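Local structure of iron Transport-associated domain protein (4H8Q) at residues A[77-82]-A[87-92]; A[64-69]-A[73-78]; A[48-53]-A[95-100]. The protein binds heme through a NEAT domain of the anthrax hemophore IsdX2, which takes heme from methemoglobin, probably as part of iron scavenging. The protein carries 1 engineered substitution. All blocks are in the same frame, centred on the assembly; numbering follows the deposited sequence.

Interaction 1 (A[77-82]-A[87-92]); sequences KVVSED and TRVVEF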
loop_
_atom_site.group_PDB
_atom_site.type_symbol
_atom_site.label_atom_id
_atom_site.label_comp_id
_atom_site.label_asym_id
_atom_site.label_seq_id
_atom_site.Cartn_x
_atom_site.Cartn_y
_atom_site.Cartn_z
ATOM N N LYS A 77 -3.611 5.530 7.375
ATOM C CA LYS A 77 -3.722 6.973 7.540
ATOM C C LYS A 77 -3.411 7.722 6.253
ATOM O O LYS A 77 -2.397 7.463 5.606
ATOM C CB LYS A 77 -2.752 7.438 8.632
ATOM C CG LYS A 77 -2.874 8.925 8.932
ATOM C CD LYS A 77 -1.731 9.410 9.809
ATOM C CE LYS A 77 -1.991 10.833 10.294
ATOM N NZ LYS A 77 -2.389 11.752 9.184
ATOM N N VAL A 78 -4.267 8.667 5.872
ATOM C CA VAL A 78 -3.953 9.500 4.722
ATOM C C VAL A 78 -3.116 10.675 5.213
ATOM O O VAL A 78 -3.600 11.510 5.986
ATOM C CB VAL A 78 -5.213 10.020 4.025
ATOM C CG1 VAL A 78 -4.838 10.894 2.840
ATOM C CG2 VAL A 78 -6.083 8.841 3.579
ATOM N N VAL A 79 -1.860 10.727 4.788
ATOM C CA VAL A 79 -0.955 11.783 5.248
ATOM C C VAL A 79 -0.805 12.928 4.252
ATOM O O VAL A 79 -0.251 13.977 4.580
ATOM C CB VAL A 79 0.431 11.221 5.627
ATOM C CG1 VAL A 79 0.308 10.313 6.835
ATOM C CG2 VAL A 79 1.053 10.470 4.452
ATOM N N SER A 80 -1.295 12.731 3.036
ATOM C CA SER A 80 -1.384 13.817 2.079
ATOM C C SER A 80 -2.261 13.436 0.909
ATOM O O SER A 80 -2.441 12.251 0.604
ATOM C CB SER A 80 -0.011 14.268 1.583
ATOM O OG SER A 80 0.615 13.275 0.798
ATOM N N GLU A 81 -2.818 14.462 0.277
ATOM C CA GLU A 81 -3.586 14.308 -0.948
ATOM C C GLU A 81 -3.165 15.381 -1.935
ATOM O O GLU A 81 -2.892 16.524 -1.552
ATOM C CB GLU A 81 -5.080 14.435 -0.671
ATOM C CG GLU A 81 -5.658 13.359 0.219
ATOM C CD GLU A 81 -7.168 13.468 0.351
ATOM O OE1 GLU A 81 -7.791 12.543 0.916
ATOM O OE2 GLU A 81 -7.730 14.483 -0.114
ATOM N N ASP A 82 -3.099 15.004 -3.205
ATOM C CA ASP A 82 -2.845 15.952 -4.279
ATOM C C ASP A 82 -4.020 15.849 -5.234
ATOM O O ASP A 82 -4.033 14.989 -6.118
ATOM C CB ASP A 82 -1.549 15.596 -5.000
ATOM C CG ASP A 82 -1.178 16.602 -6.081
ATOM O OD1 ASP A 82 -2.082 17.295 -6.592
ATOM O OD2 ASP A 82 0.022 16.684 -6.425
ATOM N N THR A 87 -3.788 11.878 -6.733
ATOM C CA THR A 87 -3.027 10.880 -5.990
ATOM C C THR A 87 -3.169 11.171 -4.508
ATOM O O THR A 87 -3.582 12.265 -4.115
ATOM C CB THR A 87 -1.527 10.906 -6.344
ATOM O OG1 THR A 87 -0.986 12.195 -6.012
ATOM C CG2 THR A 87 -1.299 10.610 -7.825
ATOM N N ARG A 88 -2.851 10.187 -3.674
ATOM C CA ARG A 88 -2.746 10.450 -2.248
ATOM C C ARG A 88 -1.704 9.533 -1.638
ATOM O O ARG A 88 -1.337 8.527 -2.231
ATOM C CB ARG A 88 -4.084 10.281 -1.543
ATOM C CG ARG A 88 -4.555 8.837 -1.349
ATOM C CD ARG A 88 -5.903 8.887 -0.660
ATOM N NE ARG A 88 -6.484 7.591 -0.304
ATOM C CZ ARG A 88 -7.300 6.897 -1.101
ATOM N NH1 ARG A 88 -7.574 7.335 -2.322
ATOM N NH2 ARG A 88 -7.822 5.754 -0.683
ATOM N N VAL A 89 -1.218 9.904 -0.461
ATOM C CA VAL A 89 -0.221 9.101 0.223
ATOM C C VAL A 89 -0.839 8.511 1.481
ATOM O O VAL A 89 -1.429 9.229 2.300
ATOM C CB VAL A 89 1.031 9.938 0.591
ATOM C CG1 VAL A 89 2.058 9.059 1.327
ATOM C CG2 VAL A 89 1.642 10.530 -0.658
ATOM N N VAL A 90 -0.720 7.194 1.629
ATOM C CA VAL A 90 -1.230 6.508 2.813
ATOM C C VAL A 90 -0.063 5.935 3.604
ATOM O O VAL A 90 0.989 5.611 3.043
ATOM C CB VAL A 90 -2.267 5.403 2.461
ATOM C CG1 VAL A 90 -3.481 6.013 1.747
ATOM C CG2 VAL A 90 -1.630 4.309 1.605
ATOM N N GLU A 91 -0.241 5.825 4.912
ATOM C CA GLU A 91 0.840 5.382 5.782
ATOM C C GLU A 91 0.355 4.266 6.685
ATOM O O GLU A 91 -0.758 4.321 7.209
ATOM C CB GLU A 91 1.308 6.559 6.631
ATOM C CG GLU A 91 2.366 6.228 7.652
ATOM C CD GLU A 91 2.642 7.419 8.556
ATOM O OE1 GLU A 91 1.911 7.585 9.562
ATOM O OE2 GLU A 91 3.574 8.193 8.243
ATOM N N PHE A 92 1.185 3.247 6.852
ATOM C CA PHE A 92 0.835 2.103 7.681
ATOM C C PHE A 92 2.100 1.435 8.181
ATOM O O PHE A 92 3.189 1.655 7.647
ATOM C CB PHE A 92 -0.031 1.095 6.904
ATOM C CG PHE A 92 0.583 0.638 5.602
ATOM C CD1 PHE A 92 1.464 -0.429 5.576
ATOM C CD2 PHE A 92 0.279 1.280 4.409
ATOM C CE1 PHE A 92 2.024 -0.851 4.382
ATOM C CE2 PHE A 92 0.835 0.862 3.212
ATOM C CZ PHE A 92 1.714 -0.206 3.203
#
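D82 and T87 pair their backbones at the closed end of an antiparallel beta hairpin in the immunoglobulin-like beta-sandwich fold of NEAT domains, D82 N giving a nearly straight bond to T87 O (2.9 Å, 172° at the hydrogen) and T87 N returning one to D82 O. At the other end K77 and E91 exchange a second pair of bonds. Between them the register slips by one residue: V79 and S80 both face V89, a classic beta bulge, with V79 N donating to V89 O and S80 O receiving V89 N at 2.9 Å. The bulge brings two side chains onto V89. S80 OG, placed between its backbone N and carbonyl carbon (chi1 68°), comes to 3.3 Å from V89 CG2, while V79 CG2 meets the other methyl, V89 CG1, at 3.6 Å. V79 CG1 rests against E91 CB. On the opposite face, R88 runs alongside E81, CB 3.9 Å from E81 CG, and crosses V78 at about a right angle. The guanidinium does not meet the E81 carboxylate, whose plane is inclined 62° to it; its NH1 and NH2 bond S59 OG and I62 O. At its root, R88 CB lies 3.3 Å from S80 O.

Interaction 2 (A[64-69]-A[73-78]); sequences KFQTEK and FADAKV
F65 and A76 form the tightly packed part of this contact, where strand 72-82 is interrupted at A76: the methyl CB of A76 sits at the edge of the buried F65 ring, 3.8 Å from CD2, while A76 N gives F65 O an in-plane bond of 3.1 Å. Farther along, T67 and A74 exchange two backbone bonds as an antiparallel hydrogen-bonded pair of the hairpin 62-69/72-82. F73 lies on the same face as E68, and E68 CB covers one face of its ring in a CH-pi contact, 4.2 Å from the centroid and offset toward the rim. The looser side is that of the exposed D75 and partly exposed Q66. The extended Q66 chain runs beside D75, and NE2 reaches D75 OD2 at 3.0 Å; that oxygen lies in the plane of the amide, yet the amide approaches from 48° above the carboxylate plane. A water joins D75 OD2 to F65 N. Two others bridge along the backbone edge, one between F65 O and A76 O, the other from T67 OG1 to A74 O. E68 OE1 is hydrogen-bonded to N102 of strand 101-109, whose K104 makes a cation-pi contact with F73, while V90 and F92 of strand 87-94 pack on F65 and T67. The side chain of F65 lies about 7 Å from the heme.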
loop_
_atom_site.group_PDB
_atom_site.type_symbol
_atom_site.label_atom_id
_atom_site.label_comp_id
_atom_site.label_asym_id
_atom_site.label_seq_id
_atom_site.Cartn_x
_atom_site.Cartn_y
_atom_site.Cartn_z
ATOM N N LYS A 64 -11.348 2.788 -0.215
ATOM C CA LYS A 64 -10.851 2.269 1.053
ATOM C C LYS A 64 -9.535 1.554 0.835
ATOM O O LYS A 64 -9.332 0.900 -0.195
ATOM C CB LYS A 64 -11.831 1.274 1.678
ATOM C CG LYS A 64 -13.124 1.873 2.195
ATOM C CD LYS A 64 -13.928 0.817 2.948
ATOM C CE LYS A 64 -15.050 1.453 3.759
ATOM N NZ LYS A 64 -15.925 0.432 4.412
ATOM N N PHE A 65 -8.636 1.674 1.806
ATOM C CA PHE A 65 -7.397 0.912 1.774
ATOM C C PHE A 65 -6.999 0.526 3.190
ATOM O O PHE A 65 -6.830 1.394 4.050
ATOM C CB PHE A 65 -6.262 1.697 1.103
ATOM C CG PHE A 65 -4.964 0.951 1.086
ATOM C CD1 PHE A 65 -4.811 -0.171 0.277
ATOM C CD2 PHE A 65 -3.921 1.321 1.912
ATOM C CE1 PHE A 65 -3.626 -0.882 0.267
ATOM C CE2 PHE A 65 -2.724 0.611 1.911
ATOM C CZ PHE A 65 -2.573 -0.484 1.084
ATOM N N GLN A 66 -6.858 -0.775 3.436
ATOM C CA GLN A 66 -6.584 -1.254 4.791
ATOM C C GLN A 66 -5.416 -2.229 4.797
ATOM O O GLN A 66 -5.169 -2.935 3.816
ATOM C CB GLN A 66 -7.825 -1.940 5.364
ATOM C CG GLN A 66 -9.049 -1.063 5.357
ATOM C CD GLN A 66 -10.273 -1.769 5.893
ATOM O OE1 GLN A 66 -10.331 -2.999 5.935
ATOM N NE2 GLN A 66 -11.269 -0.991 6.295
ATOM N N THR A 67 -4.685 -2.274 5.904
ATOM C CA THR A 67 -3.644 -3.274 6.046
ATOM C C THR A 67 -3.834 -4.021 7.357
ATOM O O THR A 67 -4.494 -3.523 8.272
ATOM C CB THR A 67 -2.232 -2.660 5.984
ATOM O OG1 THR A 67 -2.047 -1.753 7.079
ATOM C CG2 THR A 67 -2.033 -1.912 4.681
ATOM N N GLU A 68 -3.277 -5.222 7.435
ATOM C CA GLU A 68 -3.448 -6.048 8.627
ATOM C C GLU A 68 -2.615 -5.490 9.764
ATOM O O GLU A 68 -1.422 -5.232 9.602
ATOM C CB GLU A 68 -3.064 -7.505 8.354
ATOM C CG GLU A 68 -3.283 -8.426 9.561
ATOM C CD GLU A 68 -3.438 -9.892 9.180
ATOM O OE1 GLU A 68 -2.977 -10.287 8.090
ATOM O OE2 GLU A 68 -4.026 -10.652 9.978
ATOM N N LYS A 69 -3.259 -5.306 10.909
ATOM C CA LYS A 69 -2.608 -4.768 12.094
ATOM C C LYS A 69 -3.207 -5.437 13.322
ATOM O O LYS A 69 -4.414 -5.344 13.557
ATOM C CB LYS A 69 -2.823 -3.254 12.167
ATOM C CG LYS A 69 -2.297 -2.599 13.440
ATOM C CD LYS A 69 -2.797 -1.166 13.562
ATOM C CE LYS A 69 -2.293 -0.498 14.834
ATOM N NZ LYS A 69 -0.806 -0.384 14.861
ATOM N N PHE A 73 -7.881 -5.686 10.487
ATOM C CA PHE A 73 -7.567 -4.743 9.415
ATOM C C PHE A 73 -7.918 -3.316 9.796
ATOM O O PHE A 73 -8.986 -3.048 10.356
ATOM C CB PHE A 73 -8.238 -5.152 8.097
ATOM C CG PHE A 73 -7.610 -6.360 7.471
ATOM C CD1 PHE A 73 -6.628 -6.225 6.499
ATOM C CD2 PHE A 73 -7.962 -7.628 7.888
ATOM C CE1 PHE A 73 -6.019 -7.340 5.943
ATOM C CE2 PHE A 73 -7.362 -8.751 7.334
ATOM C CZ PHE A 73 -6.396 -8.606 6.359
ATOM N N ALA A 74 -7.010 -2.399 9.487
ATOM C CA ALA A 74 -7.187 -0.997 9.841
ATOM C C ALA A 74 -6.989 -0.101 8.634
ATOM O O ALA A 74 -6.113 -0.354 7.804
ATOM C CB ALA A 74 -6.201 -0.611 10.931
ATOM N N ASP A 75 -7.809 0.941 8.535
ATOM C CA ASP A 75 -7.628 1.928 7.483
ATOM C C ASP A 75 -6.256 2.586 7.615
ATOM O O ASP A 75 -5.866 3.032 8.699
ATOM C CB ASP A 75 -8.727 2.995 7.535
ATOM C CG ASP A 75 -10.117 2.419 7.305
ATOM O OD1 ASP A 75 -10.978 2.578 8.194
ATOM O OD2 ASP A 75 -10.356 1.818 6.239
ATOM N N ALA A 76 -5.516 2.647 6.515
ATOM C CA ALA A 76 -4.240 3.350 6.528
ATOM C C ALA A 76 -4.488 4.847 6.650
ATOM O O ALA A 76 -5.445 5.379 6.091
ATOM C CB ALA A 76 -3.452 3.049 5.262
ATOM N N LYS A 77 -3.611 5.530 7.375
ATOM C CA LYS A 77 -3.722 6.973 7.540
ATOM C C LYS A 77 -3.411 7.722 6.253
ATOM O O LYS A 77 -2.397 7.463 5.606
ATOM C CB LYS A 77 -2.752 7.438 8.632
ATOM C CG LYS A 77 -2.874 8.925 8.932
ATOM C CD LYS A 77 -1.731 9.410 9.809
ATOM C CE LYS A 77 -1.991 10.833 10.294
ATOM N NZ LYS A 77 -2.389 11.752 9.184
ATOM N N VAL A 78 -4.267 8.667 5.872
ATOM C CA VAL A 78 -3.953 9.500 4.722
ATOM C C VAL A 78 -3.116 10.675 5.213
ATOM O O VAL A 78 -3.600 11.510 5.986
ATOM C CB VAL A 78 -5.213 10.020 4.025
ATOM C CG1 VAL A 78 -4.838 10.894 2.840
ATOM C CG2 VAL A 78 -6.083 8.841 3.579
HETATM O O HOH W 1 -9.473 3.303 4.011
HETATM O O HOH W 2 -6.474 4.391 3.802
HETATM O O HOH W 3 -3.441 0.440 7.828
#

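Interaction 3 (A[48-53]-A[95-100]); sequences GKKYIA and NDLFAK
K50 lies on an extended strand, and its side chain reaches across to N95 and L97 in a loop whose residues D96 to A99 make a type I beta turn, closed by a bond from A99 N to D96 O. The contact thus joins strand 49-56 of the NEAT domain to the connection between strands 87-94 and 101-109. Its polar element is one bond from the lysine ammonium to the main chain: K50 NZ approaches N95 O at 2.9 Å, tilted 25° from the carbonyl plane. The K50 chain is extended as far as CE and bends at its last torsion (chi4 67°), which turns NZ toward that carbonyl while the preceding methylenes remain beside the loop. K50 CE and CD also lie near the same oxygen, CE at 3.5 Å. The D96 carboxylate is not the partner of this ammonium; its OD1 instead takes the backbone N of F98 at 2.9 Å in an Asx turn, with the donor above the carboxylate plane.

Apolar packing accompanies the lysine bond. The isobutyl group of L97 comes against the middle of the K50 chain, where CG and both methyls gather round CD. Although the CB of L97 does not point at the strand, its CG stands anti to its own carbonyl carbon (chi1 -61°), and the branch comes nearer to K50 and I52. L97 also packs on L43 of strand 41-46, I18 of strand 14-24 and P126. I52, buried and touching F92 and A94 of strand 87-94, contributes a looser touch, its CD1 standing 4.4 Å from L97 CD2, whereas L97 CG approaches K50 CD to 3.7 Å.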
loop_
_atom_site.group_PDB
_atom_site.type_symbol
_atom_site.label_atom_id
_atom_site.label_comp_id
_atom_site.label_asym_id
_atom_site.label_seq_id
_atom_site.Cartn_x
_atom_site.Cartn_y
_atom_site.Cartn_z
ATOM N N GLY A 48 12.789 1.636 16.327
ATOM C CA GLY A 48 12.602 0.218 16.063
ATOM C C GLY A 48 11.275 -0.143 15.414
ATOM O O GLY A 48 10.943 -1.322 15.279
ATOM N N LYS A 49 10.504 0.867 15.021
ATOM C CA LYS A 49 9.268 0.630 14.282
ATOM C C LYS A 49 9.441 1.018 12.818
ATOM O O LYS A 49 10.266 1.869 12.484
ATOM C CB LYS A 49 8.099 1.390 14.904
ATOM C CG LYS A 49 7.673 0.853 16.263
ATOM C CD LYS A 49 6.436 1.570 16.781
ATOM C CE LYS A 49 5.191 0.708 16.632
ATOM N NZ LYS A 49 5.297 -0.558 17.414
ATOM N N LYS A 50 8.665 0.382 11.947
ATOM C CA LYS A 50 8.771 0.632 10.516
ATOM C C LYS A 50 7.438 1.102 9.957
ATOM O O LYS A 50 6.415 0.435 10.123
ATOM C CB LYS A 50 9.206 -0.634 9.783
ATOM C CG LYS A 50 10.487 -1.257 10.305
ATOM C CD LYS A 50 10.918 -2.412 9.424
ATOM C CE LYS A 50 11.902 -3.322 10.135
ATOM N NZ LYS A 50 11.254 -4.033 11.270
ATOM N N TYR A 51 7.454 2.256 9.303
ATOM C CA TYR A 51 6.248 2.792 8.689
ATOM C C TYR A 51 6.476 2.934 7.202
ATOM O O TYR A 51 7.554 3.333 6.763
ATOM C CB TYR A 51 5.901 4.153 9.281
ATOM C CG TYR A 51 5.822 4.125 10.782
ATOM C CD1 TYR A 51 4.662 3.716 11.425
ATOM C CD2 TYR A 51 6.913 4.490 11.558
ATOM C CE1 TYR A 51 4.589 3.679 12.805
ATOM C CE2 TYR A 51 6.849 4.455 12.934
ATOM C CZ TYR A 51 5.686 4.050 13.553
ATOM O OH TYR A 51 5.625 4.016 14.928
ATOM N N ILE A 52 5.454 2.602 6.427
ATOM C CA ILE A 52 5.525 2.705 4.986
ATOM C C ILE A 52 4.597 3.814 4.548
ATOM O O ILE A 52 3.441 3.861 4.971
ATOM C CB ILE A 52 5.031 1.408 4.335
ATOM C CG1 ILE A 52 5.863 0.220 4.827
ATOM C CG2 ILE A 52 5.038 1.535 2.808
ATOM C CD1 ILE A 52 7.279 0.224 4.311
ATOM N N ALA A 53 5.111 4.712 3.720
ATOM C CA ALA A 53 4.297 5.722 3.064
ATOM C C ALA A 53 4.237 5.395 1.585
ATOM O O ALA A 53 5.260 5.355 0.899
ATOM C CB ALA A 53 4.885 7.113 3.282
ATOM N N ASN A 95 6.040 -4.900 9.763
ATOM C CA ASN A 95 6.906 -5.525 10.748
ATOM C C ASN A 95 8.097 -6.140 10.041
ATOM O O ASN A 95 9.162 -5.531 9.936
ATOM C CB ASN A 95 6.138 -6.585 11.539
ATOM C CG ASN A 95 4.760 -6.103 11.974
ATOM O OD1 ASN A 95 3.767 -6.316 11.274
ATOM N ND2 ASN A 95 4.697 -5.444 13.129
ATOM N N ASP A 96 7.896 -7.352 9.544
ATOM C CA ASP A 96 8.913 -8.058 8.798
ATOM C C ASP A 96 8.814 -7.634 7.337
ATOM O O ASP A 96 7.866 -8.002 6.642
ATOM C CB ASP A 96 8.671 -9.565 8.929
ATOM C CG ASP A 96 9.739 -10.395 8.257
ATOM O OD1 ASP A 96 10.611 -9.822 7.573
ATOM O OD2 ASP A 96 9.704 -11.638 8.411
ATOM N N LEU A 97 9.794 -6.868 6.868
ATOM C CA LEU A 97 9.798 -6.403 5.480
ATOM C C LEU A 97 9.974 -7.535 4.464
ATOM O O LEU A 97 9.824 -7.327 3.257
ATOM C CB LEU A 97 10.888 -5.355 5.269
ATOM C CG LEU A 97 10.761 -4.085 6.106
ATOM C CD1 LEU A 97 11.968 -3.196 5.884
ATOM C CD2 LEU A 97 9.473 -3.348 5.767
ATOM N N PHE A 98 10.304 -8.729 4.943
ATOM C CA PHE A 98 10.464 -9.869 4.047
ATOM C C PHE A 98 9.213 -10.746 3.987
ATOM O O PHE A 98 9.124 -11.672 3.172
ATOM C CB PHE A 98 11.700 -10.691 4.432
ATOM C CG PHE A 98 12.988 -9.941 4.269
ATOM C CD1 PHE A 98 13.522 -9.219 5.322
ATOM C CD2 PHE A 98 13.652 -9.940 3.054
ATOM C CE1 PHE A 98 14.704 -8.521 5.168
ATOM C CE2 PHE A 98 14.837 -9.245 2.895
ATOM C CZ PHE A 98 15.361 -8.534 3.949
ATOM N N ALA A 99 8.238 -10.438 4.837
ATOM C CA ALA A 99 6.996 -11.192 4.868
ATOM C C ALA A 99 5.914 -10.460 4.080
ATOM O O ALA A 99 5.919 -9.230 4.003
ATOM C CB ALA A 99 6.545 -11.407 6.300
ATOM N N LYS A 100 4.993 -11.220 3.498
ATOM C CA LYS A 100 3.851 -10.629 2.809
ATOM C C LYS A 100 2.962 -9.917 3.815
ATOM O O LYS A 100 2.731 -10.410 4.926
ATOM C CB LYS A 100 3.040 -11.704 2.072
ATOM C CG LYS A 100 3.735 -12.300 0.847
ATOM C CD LYS A 100 2.882 -13.404 0.229
ATOM C CE LYS A 100 3.451 -13.909 -1.097
ATOM N NZ LYS A 100 4.767 -14.601 -0.937
#

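In the fold
Along the chain, strand 49-56 comes first and supplies one half of interaction 3, whose other half, the loop 95-100, arrives only after two hairpins have been completed. Interaction 2 closes the earlier of these, between strands 62-69 and 72-82. Interaction 1 closes the next, between strands 72-82 and 87-94, sharing K77 and V78 with it. Both therefore lie within the long loop that interaction 3 shuts, and neither encloses the other. Strand 87-94 then pairs with strand 49-56, where F92 O probably accepts a hydrogen bond from I52 N, linking interactions 1 and 3. Together they tie four adjacent strands of the sheet and a connecting loop.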